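Local coordinates for protein alkaline phosphatase (Thermus thermophilus, PDB 7KWD) that probably hydrolyses phosphate monoesters as a homodimeric alkaline phosphatase that uses two zinc ions and one magnesium ion, at residues R36-L41 with G465-L470. Sequence-based numbering, arbitrary orientation.
Sequences RRYRNL and GEALGL
Y38 N donates to A467 O (2.8 Å) where the extended chain 36-41, leading into strand 40-46 of the alkaline phosphatase fold, passes the C-terminal end of helix 459-468, its R37 and A467 backbones closest. The helix ends in a Schellman motif, with G469 at positive phi and its N bonded back to E466 O, while L470 N reaches G465 O. The Y38-A467 bond lies in the carbonyl plane, with a C=O...N angle of 157°, and R37 CA adds a CA-H...O contact to the same oxygen (3.5 Å). Y38 CG stands anti to its own carbonyl carbon (chi1 -61°), and ring atom CD2 lies 3.8 Å from A467 CB; the phenol OH is bonded to Q445 O. L468 meets the incoming chain with its two methyls: CD2 sits 3.5 Å from Y38 O and also near R39 O, while CD1 meets L41 CB at 3.9 Å, the two leucine side chains crossing at about a right angle. L41 and L468 both also touch V266 of strand 265-271, which pairs in parallel with strand 40-46, and F125 of helix 125-131, joining the helix end to both elements, away from the metal sites. An alanine here in place of L468, without CG and both methyls, would probably open a gap beside L41 CB and strip the cover from Y38 O. At the more polar margin E466 OE1 accepts from L34 N and OE2 from G35 N, tying the residues just before R36 to the last helical turn. Two waters span the contact: one donates to the carbonyls Y38 O and L468 O, the other to R36 O and, at 2.7 Å, to the side-chain oxygen E466 OE2.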
ATOM      1  N   ARG A  36      -2.077   8.465  28.316  1.00 29.04           N
ATOM      2  CA  ARG A  36      -2.085   9.903  28.544  1.00 34.96           C
ATOM      3  C   ARG A  36      -3.523  10.381  28.431  1.00 26.01           C
ATOM      4  O   ARG A  36      -4.357   9.754  27.785  1.00 25.72           O
ATOM      5  CB  ARG A  36      -1.255  10.702  27.523  1.00 30.13           C
ATOM      6  CG  ARG A  36       0.212  10.395  27.510  1.00 38.31           C
ATOM      7  CD  ARG A  36       0.938  10.897  28.764  1.00 47.47           C
ATOM      8  NE  ARG A  36       2.326  10.429  28.783  1.00 58.39           N
ATOM      9  CZ  ARG A  36       3.209  10.691  29.746  1.00 61.01           C
ATOM     10  NH1 ARG A  36       2.854  11.425  30.794  1.00 57.31           N
ATOM     11  NH2 ARG A  36       4.449  10.216  29.661  1.00 55.90           N
ATOM     12  N   ARG A  37      -3.798  11.515  29.060  1.00 23.78           N
ATOM     13  CA  ARG A  37      -5.100  12.163  28.983  1.00 27.41           C
ATOM     14  C   ARG A  37      -4.925  13.561  28.412  1.00 30.81           C
ATOM     15  O   ARG A  37      -3.843  14.141  28.482  1.00 27.00           O
ATOM     16  CB  ARG A  37      -5.762  12.214  30.325  1.00 27.36           C
ATOM     17  CG  ARG A  37      -6.186  10.852  30.824  1.00 38.56           C
ATOM     18  CD  ARG A  37      -6.048  10.816  32.332  1.00 52.80           C
ATOM     19  NE  ARG A  37      -6.012   9.484  32.945  1.00 49.42           N
ATOM     20  CZ  ARG A  37      -6.950   9.013  33.768  1.00 51.09           C
ATOM     21  NH1 ARG A  37      -8.029   9.739  34.039  1.00 55.90           N
ATOM     22  NH2 ARG A  37      -6.819   7.814  34.303  1.00 40.32           N
ATOM     23  N   TYR A  38      -5.997  14.066  27.799  1.00 24.41           N
ATOM     24  CA  TYR A  38      -5.967  15.300  27.052  1.00 29.64           C
ATOM     25  C   TYR A  38      -7.284  16.012  27.275  1.00 27.10           C
ATOM     26  O   TYR A  38      -8.279  15.395  27.655  1.00 25.43           O
ATOM     27  CB  TYR A  38      -5.745  15.039  25.550  1.00 23.64           C
ATOM     28  CG  TYR A  38      -4.445  14.349  25.253  1.00 23.78           C
ATOM     29  CD1 TYR A  38      -3.285  15.069  25.038  1.00 22.20           C
ATOM     30  CD2 TYR A  38      -4.389  12.967  25.177  1.00 25.47           C
ATOM     31  CE1 TYR A  38      -2.087  14.413  24.748  1.00 30.23           C
ATOM     32  CE2 TYR A  38      -3.214  12.306  24.911  1.00 26.99           C
ATOM     33  CZ  TYR A  38      -2.065  13.022  24.697  1.00 27.18           C
ATOM     34  OH  TYR A  38      -0.903  12.353  24.428  1.00 27.20           O
ATOM     35  N   ARG A  39      -7.266  17.329  27.037  1.00 27.12           N
ATOM     36  CA  ARG A  39      -8.474  18.137  27.042  1.00 28.57           C
ATOM     37  C   ARG A  39      -9.039  18.365  25.647  1.00 28.74           C
ATOM     38  O   ARG A  39     -10.251  18.535  25.503  1.00 26.84           O
ATOM     39  CB  ARG A  39      -8.233  19.516  27.692  1.00 32.60           C
ATOM     40  CG  ARG A  39      -9.546  20.131  28.278  1.00 43.81           C
ATOM     41  CD  ARG A  39      -9.392  21.562  28.858  1.00 48.26           C
ATOM     42  NE  ARG A  39      -8.596  22.369  27.957  1.00 49.83           N
ATOM     43  CZ  ARG A  39      -8.931  23.564  27.482  1.00 48.96           C
ATOM     44  NH1 ARG A  39     -10.068  24.146  27.851  1.00 44.95           N
ATOM     45  NH2 ARG A  39      -8.095  24.170  26.627  1.00 45.90           N
ATOM     46  N   ASN A  40      -8.184  18.395  24.626  1.00 27.85           N
ATOM     47  CA  ASN A  40      -8.597  18.697  23.261  1.00 23.21           C
ATOM     48  C   ASN A  40      -8.140  17.574  22.336  1.00 23.68           C
ATOM     49  O   ASN A  40      -7.119  16.931  22.567  1.00 25.28           O
ATOM     50  CB  ASN A  40      -8.022  20.023  22.768  1.00 27.04           C
ATOM     51  CG  ASN A  40      -8.322  21.173  23.699  1.00 26.15           C
ATOM     52  OD1 ASN A  40      -9.459  21.365  24.134  1.00 27.61           O
ATOM     53  ND2 ASN A  40      -7.302  21.946  24.014  1.00 31.96           N
ATOM     54  N   LEU A  41      -8.904  17.370  21.265  1.00 22.76           N
ATOM     55  CA  LEU A  41      -8.667  16.283  20.321  1.00 19.42           C
ATOM     56  C   LEU A  41      -8.870  16.846  18.932  1.00 24.76           C
ATOM     57  O   LEU A  41      -9.933  17.403  18.638  1.00 21.10           O
ATOM     58  CB  LEU A  41      -9.638  15.127  20.559  1.00 22.03           C
ATOM     59  CG  LEU A  41      -9.583  13.971  19.568  1.00 26.03           C
ATOM     60  CD1 LEU A  41      -8.275  13.223  19.713  1.00 24.28           C
ATOM     61  CD2 LEU A  41     -10.768  13.053  19.818  1.00 23.77           C
ATOM     62  N   GLY A 465     -11.669   7.908  22.973  1.00 26.89           N
ATOM     63  CA  GLY A 465     -12.345   7.871  24.262  1.00 23.19           C
ATOM     64  C   GLY A 465     -11.367   7.910  25.419  1.00 25.48           C
ATOM     65  O   GLY A 465     -11.615   8.573  26.422  1.00 20.89           O
ATOM     66  N   GLU A 466     -10.262   7.178  25.306  1.00 23.49           N
ATOM     67  CA  GLU A 466      -9.227   7.231  26.323  1.00 27.04           C
ATOM     68  C   GLU A 466      -8.690   8.635  26.455  1.00 25.27           C
ATOM     69  O   GLU A 466      -8.611   9.175  27.558  1.00 23.56           O
ATOM     70  CB  GLU A 466      -8.073   6.283  26.003  1.00 25.30           C
ATOM     71  CG  GLU A 466      -6.882   6.522  26.937  1.00 29.02           C
ATOM     72  CD  GLU A 466      -5.740   5.511  26.759  1.00 24.81           C
ATOM     73  OE1 GLU A 466      -5.690   4.805  25.710  1.00 24.61           O
ATOM     74  OE2 GLU A 466      -4.870   5.461  27.666  1.00 27.56           O
ATOM     75  N   ALA A 467      -8.319   9.250  25.321  1.00 26.26           N
ATOM     76  CA  ALA A 467      -7.694  10.570  25.377  1.00 23.67           C
ATOM     77  C   ALA A 467      -8.529  11.550  26.187  1.00 25.94           C
ATOM     78  O   ALA A 467      -7.978  12.363  26.931  1.00 24.12           O
ATOM     79  CB  ALA A 467      -7.479  11.141  23.964  1.00 25.45           C
ATOM     80  N   LEU A 468      -9.858  11.508  26.043  1.00 24.16           N
ATOM     81  CA  LEU A 468     -10.709  12.538  26.645  1.00 25.66           C
ATOM     82  C   LEU A 468     -11.505  12.054  27.849  1.00 23.01           C
ATOM     83  O   LEU A 468     -12.234  12.842  28.444  1.00 24.21           O
ATOM     84  CB  LEU A 468     -11.698  13.095  25.607  1.00 23.24           C
ATOM     85  CG  LEU A 468     -11.084  13.692  24.343  1.00 28.78           C
ATOM     86  CD1 LEU A 468     -12.188  14.236  23.437  1.00 25.56           C
ATOM     87  CD2 LEU A 468     -10.115  14.749  24.713  1.00 24.58           C
ATOM     88  N   GLY A 469     -11.384  10.790  28.229  1.00 25.50           N
ATOM     89  CA  GLY A 469     -12.189  10.279  29.316  1.00 26.34           C
ATOM     90  C   GLY A 469     -13.635  10.119  28.921  1.00 24.05           C
ATOM     91  O   GLY A 469     -14.535  10.355  29.743  1.00 25.35           O
ATOM     92  N   LEU A 470     -13.878   9.726  27.674  1.00 21.75           N
ATOM     93  CA  LEU A 470     -15.200   9.590  27.096  1.00 29.06           C
ATOM     94  C   LEU A 470     -15.373   8.205  26.511  1.00 29.27           C
ATOM     95  O   LEU A 470     -15.947   8.027  25.432  1.00 28.05           O
ATOM     96  CB  LEU A 470     -15.437  10.660  26.035  1.00 29.78           C
ATOM     97  CG  LEU A 470     -15.590  12.073  26.599  1.00 33.77           C
ATOM     98  CD1 LEU A 470     -15.629  13.108  25.491  1.00 30.75           C
ATOM     99  CD2 LEU A 470     -16.817  12.179  27.472  1.00 29.45           C
TER
HETATM  100  O   HOH W   1      -5.077   7.515  29.398  1.00 30.46           O
HETATM  101  O   HOH W   2     -11.403  15.420  28.628  1.00 35.81           O